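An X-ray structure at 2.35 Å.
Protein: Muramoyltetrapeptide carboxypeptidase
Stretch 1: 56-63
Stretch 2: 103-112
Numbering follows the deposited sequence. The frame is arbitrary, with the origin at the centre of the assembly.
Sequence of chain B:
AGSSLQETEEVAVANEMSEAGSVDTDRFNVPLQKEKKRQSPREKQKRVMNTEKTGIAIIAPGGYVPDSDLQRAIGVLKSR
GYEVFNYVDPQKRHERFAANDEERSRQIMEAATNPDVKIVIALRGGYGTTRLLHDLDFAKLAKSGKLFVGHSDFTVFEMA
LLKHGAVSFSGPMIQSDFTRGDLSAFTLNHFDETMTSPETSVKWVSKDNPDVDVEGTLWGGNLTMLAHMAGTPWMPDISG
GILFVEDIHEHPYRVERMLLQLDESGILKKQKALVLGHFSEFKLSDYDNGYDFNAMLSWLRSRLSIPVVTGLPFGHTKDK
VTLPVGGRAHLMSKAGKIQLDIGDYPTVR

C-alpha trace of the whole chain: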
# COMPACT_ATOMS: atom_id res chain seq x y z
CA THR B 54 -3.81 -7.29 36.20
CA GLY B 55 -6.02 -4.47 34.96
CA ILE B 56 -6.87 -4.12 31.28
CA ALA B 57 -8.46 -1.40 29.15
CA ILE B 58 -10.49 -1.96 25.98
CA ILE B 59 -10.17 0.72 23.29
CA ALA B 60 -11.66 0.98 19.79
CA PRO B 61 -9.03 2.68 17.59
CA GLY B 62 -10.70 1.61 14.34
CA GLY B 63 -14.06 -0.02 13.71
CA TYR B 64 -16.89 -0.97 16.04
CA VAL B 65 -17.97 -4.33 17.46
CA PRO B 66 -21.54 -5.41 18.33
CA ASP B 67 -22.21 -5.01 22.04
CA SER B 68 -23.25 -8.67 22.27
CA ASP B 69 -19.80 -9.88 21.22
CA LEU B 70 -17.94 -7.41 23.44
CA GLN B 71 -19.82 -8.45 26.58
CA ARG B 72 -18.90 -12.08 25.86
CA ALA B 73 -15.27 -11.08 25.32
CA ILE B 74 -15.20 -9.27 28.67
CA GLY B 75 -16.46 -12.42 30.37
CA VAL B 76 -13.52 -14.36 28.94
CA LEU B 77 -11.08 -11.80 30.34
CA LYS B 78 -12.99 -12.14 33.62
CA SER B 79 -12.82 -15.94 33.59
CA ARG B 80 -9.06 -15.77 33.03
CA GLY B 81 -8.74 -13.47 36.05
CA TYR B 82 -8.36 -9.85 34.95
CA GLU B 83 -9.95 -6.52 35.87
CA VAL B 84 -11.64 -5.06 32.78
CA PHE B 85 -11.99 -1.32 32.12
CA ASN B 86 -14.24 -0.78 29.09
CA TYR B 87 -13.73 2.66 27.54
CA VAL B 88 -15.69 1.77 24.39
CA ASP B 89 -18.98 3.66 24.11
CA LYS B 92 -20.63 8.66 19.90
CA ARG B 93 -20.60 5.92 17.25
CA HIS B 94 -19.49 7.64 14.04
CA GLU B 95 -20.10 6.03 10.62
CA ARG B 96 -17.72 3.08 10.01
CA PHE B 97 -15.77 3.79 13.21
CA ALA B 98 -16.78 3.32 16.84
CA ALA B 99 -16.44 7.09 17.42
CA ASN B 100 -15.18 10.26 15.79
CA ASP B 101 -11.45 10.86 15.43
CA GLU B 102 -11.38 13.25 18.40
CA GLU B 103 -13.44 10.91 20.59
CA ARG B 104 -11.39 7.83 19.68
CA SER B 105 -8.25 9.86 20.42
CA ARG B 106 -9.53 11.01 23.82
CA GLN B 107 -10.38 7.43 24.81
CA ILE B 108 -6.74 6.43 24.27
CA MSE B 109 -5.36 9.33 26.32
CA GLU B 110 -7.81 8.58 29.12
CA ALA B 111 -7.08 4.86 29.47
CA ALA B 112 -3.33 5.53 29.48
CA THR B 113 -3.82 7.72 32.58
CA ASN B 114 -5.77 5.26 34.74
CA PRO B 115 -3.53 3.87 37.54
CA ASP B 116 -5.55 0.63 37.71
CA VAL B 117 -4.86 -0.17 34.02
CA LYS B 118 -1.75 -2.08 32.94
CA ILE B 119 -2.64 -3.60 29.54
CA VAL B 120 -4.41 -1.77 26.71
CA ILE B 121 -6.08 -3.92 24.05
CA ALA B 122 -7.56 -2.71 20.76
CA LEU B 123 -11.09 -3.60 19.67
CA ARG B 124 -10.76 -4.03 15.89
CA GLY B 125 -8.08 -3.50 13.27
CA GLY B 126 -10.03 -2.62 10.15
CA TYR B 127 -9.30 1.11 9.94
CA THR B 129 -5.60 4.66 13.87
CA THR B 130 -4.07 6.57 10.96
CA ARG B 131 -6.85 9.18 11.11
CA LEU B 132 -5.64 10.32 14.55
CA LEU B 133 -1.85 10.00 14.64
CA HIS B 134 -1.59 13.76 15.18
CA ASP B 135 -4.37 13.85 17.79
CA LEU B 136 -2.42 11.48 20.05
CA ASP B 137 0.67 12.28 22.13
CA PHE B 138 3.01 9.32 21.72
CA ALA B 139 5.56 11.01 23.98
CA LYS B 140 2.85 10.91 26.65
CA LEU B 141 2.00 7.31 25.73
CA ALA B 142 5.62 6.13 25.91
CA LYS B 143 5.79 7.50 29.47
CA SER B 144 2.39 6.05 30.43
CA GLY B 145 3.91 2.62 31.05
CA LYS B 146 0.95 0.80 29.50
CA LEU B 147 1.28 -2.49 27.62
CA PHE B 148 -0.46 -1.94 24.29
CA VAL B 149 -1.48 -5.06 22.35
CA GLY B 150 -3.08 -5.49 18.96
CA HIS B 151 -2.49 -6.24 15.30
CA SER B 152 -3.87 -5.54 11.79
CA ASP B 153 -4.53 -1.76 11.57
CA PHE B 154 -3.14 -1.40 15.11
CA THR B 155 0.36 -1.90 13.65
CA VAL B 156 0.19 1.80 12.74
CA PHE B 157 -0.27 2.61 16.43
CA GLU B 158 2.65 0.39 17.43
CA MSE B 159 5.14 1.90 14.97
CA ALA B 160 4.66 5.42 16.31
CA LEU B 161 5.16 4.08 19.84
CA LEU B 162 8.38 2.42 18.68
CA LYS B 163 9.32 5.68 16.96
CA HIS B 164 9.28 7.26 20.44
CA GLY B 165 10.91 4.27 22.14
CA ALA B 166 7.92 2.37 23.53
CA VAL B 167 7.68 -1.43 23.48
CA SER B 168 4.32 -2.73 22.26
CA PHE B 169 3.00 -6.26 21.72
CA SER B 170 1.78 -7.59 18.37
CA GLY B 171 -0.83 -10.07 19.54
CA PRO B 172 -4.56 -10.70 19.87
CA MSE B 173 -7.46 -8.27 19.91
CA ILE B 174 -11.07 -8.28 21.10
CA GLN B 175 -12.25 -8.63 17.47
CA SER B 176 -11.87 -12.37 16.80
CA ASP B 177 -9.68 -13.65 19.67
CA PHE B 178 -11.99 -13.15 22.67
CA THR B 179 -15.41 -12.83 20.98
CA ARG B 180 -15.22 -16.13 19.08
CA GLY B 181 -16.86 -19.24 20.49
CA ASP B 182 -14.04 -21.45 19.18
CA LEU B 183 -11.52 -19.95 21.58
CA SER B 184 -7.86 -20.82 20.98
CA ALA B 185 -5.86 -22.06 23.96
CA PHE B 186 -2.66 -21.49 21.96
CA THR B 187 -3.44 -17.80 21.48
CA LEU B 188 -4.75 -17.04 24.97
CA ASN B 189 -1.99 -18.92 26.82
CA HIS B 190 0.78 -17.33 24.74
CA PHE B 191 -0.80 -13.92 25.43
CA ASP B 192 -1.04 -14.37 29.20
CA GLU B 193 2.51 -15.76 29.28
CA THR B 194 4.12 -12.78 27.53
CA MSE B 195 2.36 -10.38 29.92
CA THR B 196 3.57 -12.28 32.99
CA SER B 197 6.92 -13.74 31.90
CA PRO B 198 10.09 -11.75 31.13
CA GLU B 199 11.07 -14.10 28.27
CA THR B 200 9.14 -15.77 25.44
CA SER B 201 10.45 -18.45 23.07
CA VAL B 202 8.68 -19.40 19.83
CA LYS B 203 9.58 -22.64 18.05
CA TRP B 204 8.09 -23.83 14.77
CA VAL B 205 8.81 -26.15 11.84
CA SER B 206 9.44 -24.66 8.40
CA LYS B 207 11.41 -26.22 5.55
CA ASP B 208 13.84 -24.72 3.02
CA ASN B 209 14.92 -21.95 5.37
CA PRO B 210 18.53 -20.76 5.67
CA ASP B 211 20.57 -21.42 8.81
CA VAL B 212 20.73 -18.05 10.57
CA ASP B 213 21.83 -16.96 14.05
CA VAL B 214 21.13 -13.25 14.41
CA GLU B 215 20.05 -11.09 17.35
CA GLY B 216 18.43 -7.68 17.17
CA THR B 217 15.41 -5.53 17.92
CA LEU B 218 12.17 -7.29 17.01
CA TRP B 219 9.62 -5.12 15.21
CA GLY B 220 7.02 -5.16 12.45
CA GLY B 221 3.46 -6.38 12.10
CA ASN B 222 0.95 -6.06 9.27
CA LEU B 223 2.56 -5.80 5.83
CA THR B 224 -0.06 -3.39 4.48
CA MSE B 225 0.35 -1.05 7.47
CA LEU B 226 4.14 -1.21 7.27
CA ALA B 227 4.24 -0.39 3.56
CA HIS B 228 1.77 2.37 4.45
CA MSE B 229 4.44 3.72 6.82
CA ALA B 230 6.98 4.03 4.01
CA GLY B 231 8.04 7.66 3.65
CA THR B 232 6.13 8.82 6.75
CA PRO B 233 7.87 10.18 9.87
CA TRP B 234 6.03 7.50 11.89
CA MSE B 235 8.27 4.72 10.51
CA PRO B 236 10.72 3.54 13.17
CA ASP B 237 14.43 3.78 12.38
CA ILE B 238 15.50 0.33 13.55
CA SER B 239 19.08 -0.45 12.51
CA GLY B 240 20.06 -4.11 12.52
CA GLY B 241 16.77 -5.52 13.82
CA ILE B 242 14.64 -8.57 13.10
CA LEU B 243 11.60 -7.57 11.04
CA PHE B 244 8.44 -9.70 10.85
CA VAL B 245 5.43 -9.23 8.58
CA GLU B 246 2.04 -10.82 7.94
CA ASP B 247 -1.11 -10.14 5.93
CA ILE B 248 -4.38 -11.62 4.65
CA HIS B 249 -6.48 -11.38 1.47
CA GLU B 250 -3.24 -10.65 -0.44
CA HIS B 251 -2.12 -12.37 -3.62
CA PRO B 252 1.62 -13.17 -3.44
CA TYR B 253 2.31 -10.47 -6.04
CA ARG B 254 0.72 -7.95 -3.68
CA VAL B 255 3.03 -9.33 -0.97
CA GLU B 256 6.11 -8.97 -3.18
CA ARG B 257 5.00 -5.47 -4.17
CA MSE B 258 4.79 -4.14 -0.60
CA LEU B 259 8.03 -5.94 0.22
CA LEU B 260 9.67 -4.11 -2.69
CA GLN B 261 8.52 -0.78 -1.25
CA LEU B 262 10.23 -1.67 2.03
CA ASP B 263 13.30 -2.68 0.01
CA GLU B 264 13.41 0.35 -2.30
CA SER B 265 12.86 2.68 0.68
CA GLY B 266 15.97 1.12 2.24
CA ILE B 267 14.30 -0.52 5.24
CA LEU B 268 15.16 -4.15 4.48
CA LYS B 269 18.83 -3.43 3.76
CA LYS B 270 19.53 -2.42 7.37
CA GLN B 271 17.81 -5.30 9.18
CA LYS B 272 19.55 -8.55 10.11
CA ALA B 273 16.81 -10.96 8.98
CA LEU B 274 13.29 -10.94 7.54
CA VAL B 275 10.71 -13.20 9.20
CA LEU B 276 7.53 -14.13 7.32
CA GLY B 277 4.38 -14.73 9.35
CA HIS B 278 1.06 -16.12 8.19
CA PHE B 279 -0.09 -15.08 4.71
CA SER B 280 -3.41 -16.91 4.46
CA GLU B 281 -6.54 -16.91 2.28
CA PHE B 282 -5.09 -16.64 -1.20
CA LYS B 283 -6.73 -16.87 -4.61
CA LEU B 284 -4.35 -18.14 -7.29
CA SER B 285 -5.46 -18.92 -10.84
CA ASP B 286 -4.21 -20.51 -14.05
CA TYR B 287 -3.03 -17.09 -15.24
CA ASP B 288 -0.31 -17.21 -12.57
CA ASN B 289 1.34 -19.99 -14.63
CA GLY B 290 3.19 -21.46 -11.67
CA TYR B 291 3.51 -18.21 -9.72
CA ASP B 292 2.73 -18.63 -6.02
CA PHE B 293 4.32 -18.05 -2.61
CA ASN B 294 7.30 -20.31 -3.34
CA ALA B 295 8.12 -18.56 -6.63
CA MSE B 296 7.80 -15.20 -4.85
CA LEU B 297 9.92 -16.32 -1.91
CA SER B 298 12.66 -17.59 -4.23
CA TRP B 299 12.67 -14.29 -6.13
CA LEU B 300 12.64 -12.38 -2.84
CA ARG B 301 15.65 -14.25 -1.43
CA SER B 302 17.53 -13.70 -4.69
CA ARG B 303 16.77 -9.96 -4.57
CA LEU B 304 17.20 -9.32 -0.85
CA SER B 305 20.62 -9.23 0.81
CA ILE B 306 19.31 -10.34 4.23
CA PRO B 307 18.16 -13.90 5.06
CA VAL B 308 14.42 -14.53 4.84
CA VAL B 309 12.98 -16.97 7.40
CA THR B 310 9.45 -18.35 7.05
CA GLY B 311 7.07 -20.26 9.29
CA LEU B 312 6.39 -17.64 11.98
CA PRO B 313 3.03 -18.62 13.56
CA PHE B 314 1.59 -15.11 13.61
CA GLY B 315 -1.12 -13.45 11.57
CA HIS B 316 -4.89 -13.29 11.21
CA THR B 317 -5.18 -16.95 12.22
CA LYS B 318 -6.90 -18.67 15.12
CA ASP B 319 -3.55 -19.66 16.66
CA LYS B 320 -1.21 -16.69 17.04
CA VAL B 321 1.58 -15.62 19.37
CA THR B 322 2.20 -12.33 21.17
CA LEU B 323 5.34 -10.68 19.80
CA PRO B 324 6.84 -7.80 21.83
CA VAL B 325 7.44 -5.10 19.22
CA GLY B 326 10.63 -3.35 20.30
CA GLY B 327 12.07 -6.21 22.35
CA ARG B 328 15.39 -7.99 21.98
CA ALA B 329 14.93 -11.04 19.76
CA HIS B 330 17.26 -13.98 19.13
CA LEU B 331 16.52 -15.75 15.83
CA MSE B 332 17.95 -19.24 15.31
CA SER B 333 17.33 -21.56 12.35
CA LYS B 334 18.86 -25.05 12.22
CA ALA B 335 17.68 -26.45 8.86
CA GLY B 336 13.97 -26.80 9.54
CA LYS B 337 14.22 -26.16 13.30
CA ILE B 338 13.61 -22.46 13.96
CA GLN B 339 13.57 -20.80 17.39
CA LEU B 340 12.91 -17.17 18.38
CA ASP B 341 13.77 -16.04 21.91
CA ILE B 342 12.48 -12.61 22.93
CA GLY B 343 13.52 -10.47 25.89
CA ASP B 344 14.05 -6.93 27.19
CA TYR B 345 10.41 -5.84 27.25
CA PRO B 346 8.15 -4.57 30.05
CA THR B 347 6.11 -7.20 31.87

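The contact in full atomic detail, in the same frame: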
# COMPACT_ATOMS: atom_id res chain seq x y z
N ILE B 56 -6.90 -4.24 32.73
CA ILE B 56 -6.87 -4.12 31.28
C ILE B 56 -7.88 -3.07 30.84
O ILE B 56 -8.91 -2.87 31.50
CB ILE B 56 -7.14 -5.47 30.58
CG1 ILE B 56 -8.44 -6.09 31.10
CG2 ILE B 56 -5.98 -6.43 30.78
CD1 ILE B 56 -8.69 -7.50 30.62
N ALA B 57 -7.59 -2.41 29.73
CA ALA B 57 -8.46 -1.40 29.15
C ALA B 57 -8.77 -1.76 27.70
O ALA B 57 -7.86 -2.14 26.95
CB ALA B 57 -7.82 -0.01 29.22
N ILE B 58 -10.03 -1.65 27.32
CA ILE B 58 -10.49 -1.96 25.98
C ILE B 58 -10.73 -0.65 25.24
O ILE B 58 -11.51 0.19 25.70
CB ILE B 58 -11.76 -2.83 26.00
N ILE B 59 -10.06 -0.48 24.10
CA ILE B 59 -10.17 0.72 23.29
C ILE B 59 -10.51 0.32 21.86
O ILE B 59 -10.11 -0.75 21.38
CB ILE B 59 -8.87 1.56 23.33
CG1 ILE B 59 -8.50 1.90 24.78
CG2 ILE B 59 -9.01 2.84 22.53
CD1 ILE B 59 -7.36 2.88 24.90
N ALA B 60 -11.27 1.18 21.18
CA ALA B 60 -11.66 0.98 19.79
C ALA B 60 -10.95 2.00 18.91
O ALA B 60 -11.50 3.07 18.62
CB ALA B 60 -13.18 1.09 19.63
N PRO B 61 -9.73 1.71 18.45
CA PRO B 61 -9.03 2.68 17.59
C PRO B 61 -9.52 2.70 16.16
O PRO B 61 -9.29 3.70 15.46
CB PRO B 61 -7.57 2.21 17.66
CG PRO B 61 -7.68 0.73 17.87
CD PRO B 61 -8.91 0.52 18.72
N GLY B 62 -10.20 1.65 15.70
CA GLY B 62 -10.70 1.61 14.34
C GLY B 62 -12.20 1.44 14.25
O GLY B 62 -12.95 2.38 14.52
N GLY B 63 -12.65 0.25 13.87
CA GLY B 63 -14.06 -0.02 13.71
C GLY B 63 -14.75 -0.36 15.01
O GLY B 63 -14.16 -0.39 16.09
N GLU B 103 -12.96 11.73 19.48
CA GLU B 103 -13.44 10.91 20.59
C GLU B 103 -12.60 9.64 20.73
O GLU B 103 -12.26 9.25 21.85
CB GLU B 103 -14.91 10.56 20.40
CG GLU B 103 -15.50 9.71 21.52
CD GLU B 103 -15.46 10.40 22.87
OE1 GLU B 103 -15.52 11.65 22.91
OE2 GLU B 103 -15.38 9.69 23.90
N ARG B 104 -12.27 8.99 19.61
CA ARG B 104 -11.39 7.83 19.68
C ARG B 104 -10.01 8.21 20.22
O ARG B 104 -9.38 7.41 20.92
CB ARG B 104 -11.25 7.18 18.30
CG ARG B 104 -12.55 6.66 17.72
CD ARG B 104 -12.29 5.69 16.57
NE ARG B 104 -11.33 6.21 15.60
CZ ARG B 104 -11.63 7.01 14.59
NH1 ARG B 104 -12.89 7.40 14.40
NH2 ARG B 104 -10.69 7.43 13.76
N SER B 105 -9.54 9.42 19.91
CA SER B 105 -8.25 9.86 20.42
C SER B 105 -8.31 10.11 21.92
O SER B 105 -7.38 9.75 22.66
CB SER B 105 -7.80 11.12 19.69
OG SER B 105 -7.88 10.95 18.29
N ARG B 106 -9.40 10.73 22.40
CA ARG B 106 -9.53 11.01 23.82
C ARG B 106 -9.63 9.73 24.64
O ARG B 106 -9.14 9.69 25.77
CB ARG B 106 -10.76 11.90 24.06
CG ARG B 106 -10.89 12.39 25.49
CD ARG B 106 -12.32 12.80 25.80
NE ARG B 106 -13.24 11.69 25.59
CZ ARG B 106 -13.48 10.74 26.49
NH1 ARG B 106 -12.86 10.76 27.66
NH2 ARG B 106 -14.33 9.76 26.22
N GLN B 107 -10.26 8.69 24.09
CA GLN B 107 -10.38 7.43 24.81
C GLN B 107 -9.04 6.72 24.97
O GLN B 107 -8.89 5.90 25.88
CB GLN B 107 -11.37 6.51 24.10
CG GLN B 107 -12.80 7.03 24.08
CD GLN B 107 -13.73 6.18 23.24
OE1 GLN B 107 -13.34 5.11 22.75
NE2 GLN B 107 -14.95 6.65 23.05
N ILE B 108 -8.06 7.03 24.12
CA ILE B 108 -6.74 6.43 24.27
C ILE B 108 -5.92 7.19 25.30
O ILE B 108 -5.15 6.59 26.06
CB ILE B 108 -6.02 6.37 22.91
CG1 ILE B 108 -6.91 5.70 21.86
CG2 ILE B 108 -4.71 5.60 23.03
CD1 ILE B 108 -6.29 5.63 20.48
N MSE B 109 -6.07 8.51 25.35
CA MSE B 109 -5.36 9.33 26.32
C MSE B 109 -5.90 9.11 27.73
O MSE B 109 -5.17 9.26 28.71
CB MSE B 109 -5.45 10.81 25.95
CG MSE B 109 -4.89 11.16 24.58
SE MSE B 109 -3.03 10.63 24.33
CE MSE B 109 -3.32 8.97 23.35
N GLU B 110 -7.18 8.76 27.82
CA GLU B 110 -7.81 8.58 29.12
C GLU B 110 -7.45 7.24 29.74
O GLU B 110 -7.19 7.16 30.95
CB GLU B 110 -9.33 8.73 29.00
CG GLU B 110 -10.03 9.08 30.30
CD GLU B 110 -11.53 9.23 30.13
OE1 GLU B 110 -12.22 8.20 30.02
OE2 GLU B 110 -12.02 10.38 30.11
N ALA B 111 -7.43 6.17 28.94
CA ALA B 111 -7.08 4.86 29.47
C ALA B 111 -5.61 4.78 29.85
O ALA B 111 -5.25 4.04 30.77
CB ALA B 111 -7.42 3.77 28.44
N ALA B 112 -4.75 5.53 29.16
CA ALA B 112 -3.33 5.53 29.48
C ALA B 112 -3.02 6.31 30.76
O ALA B 112 -1.86 6.30 31.20
CB ALA B 112 -2.53 6.12 28.32

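The strand formed by residues 56-59 packs against the helix that begins before Glu103, the two running almost exactly antiparallel (174°) with their axes 9.2 Å apart at closest approach. Moving forward along stretch 1 therefore means moving back along the helix, from Ala111 through Ile108 to Arg104.

Ile56 makes no contact. At Ala57 the CA-to-CB bond points toward the helix, and that of Ala111 points back toward the strand, and the two methyl groups meet with Ala57 CB 3.9 Å from Ala111 CB. The CA atoms of Ala57 and Ala111 are 6.4 Å apart. Ile58 follows the alternation of the strand and points away; its side chain is not modelled beyond CB.

Ile59 turns back toward the helix and is the centre of the contact, with 81 Å² covered. In its m, t rotamer it spans neighbouring turns: CD1 of Ile59 reaches Ala111 CB at 3.7 Å and also lies 3.5 Å from the backbone atom Gln107 O, while Ile59 CG2 packs at 3.6 Å against CG1 of Ile108. All of this is apolar packing or simple van der Waals contact.

Beyond the strand the interaction changes character, because the loop offers backbone carbonyls rather than side chains. Ala60 O lies 3.4 Å from Arg104 CD, near the plane of the guanidinium and at its edge. Pro61 directs its CB away from the helix, yet its carbonyl accepts a hydrogen bond from Arg104, with NE 3.2 Å from Pro61 O; the N-H...O angle of 130° marks it as weak. Gly62 adds a looser contact, its O 3.9 Å from Arg104 CD, and Gly63 lies beyond reach. Arg104 thus lies against three successive carbonyls, with its one hydrogen bond to them the weak one from NE to Pro61 O, and CD the nearest atom to the other two.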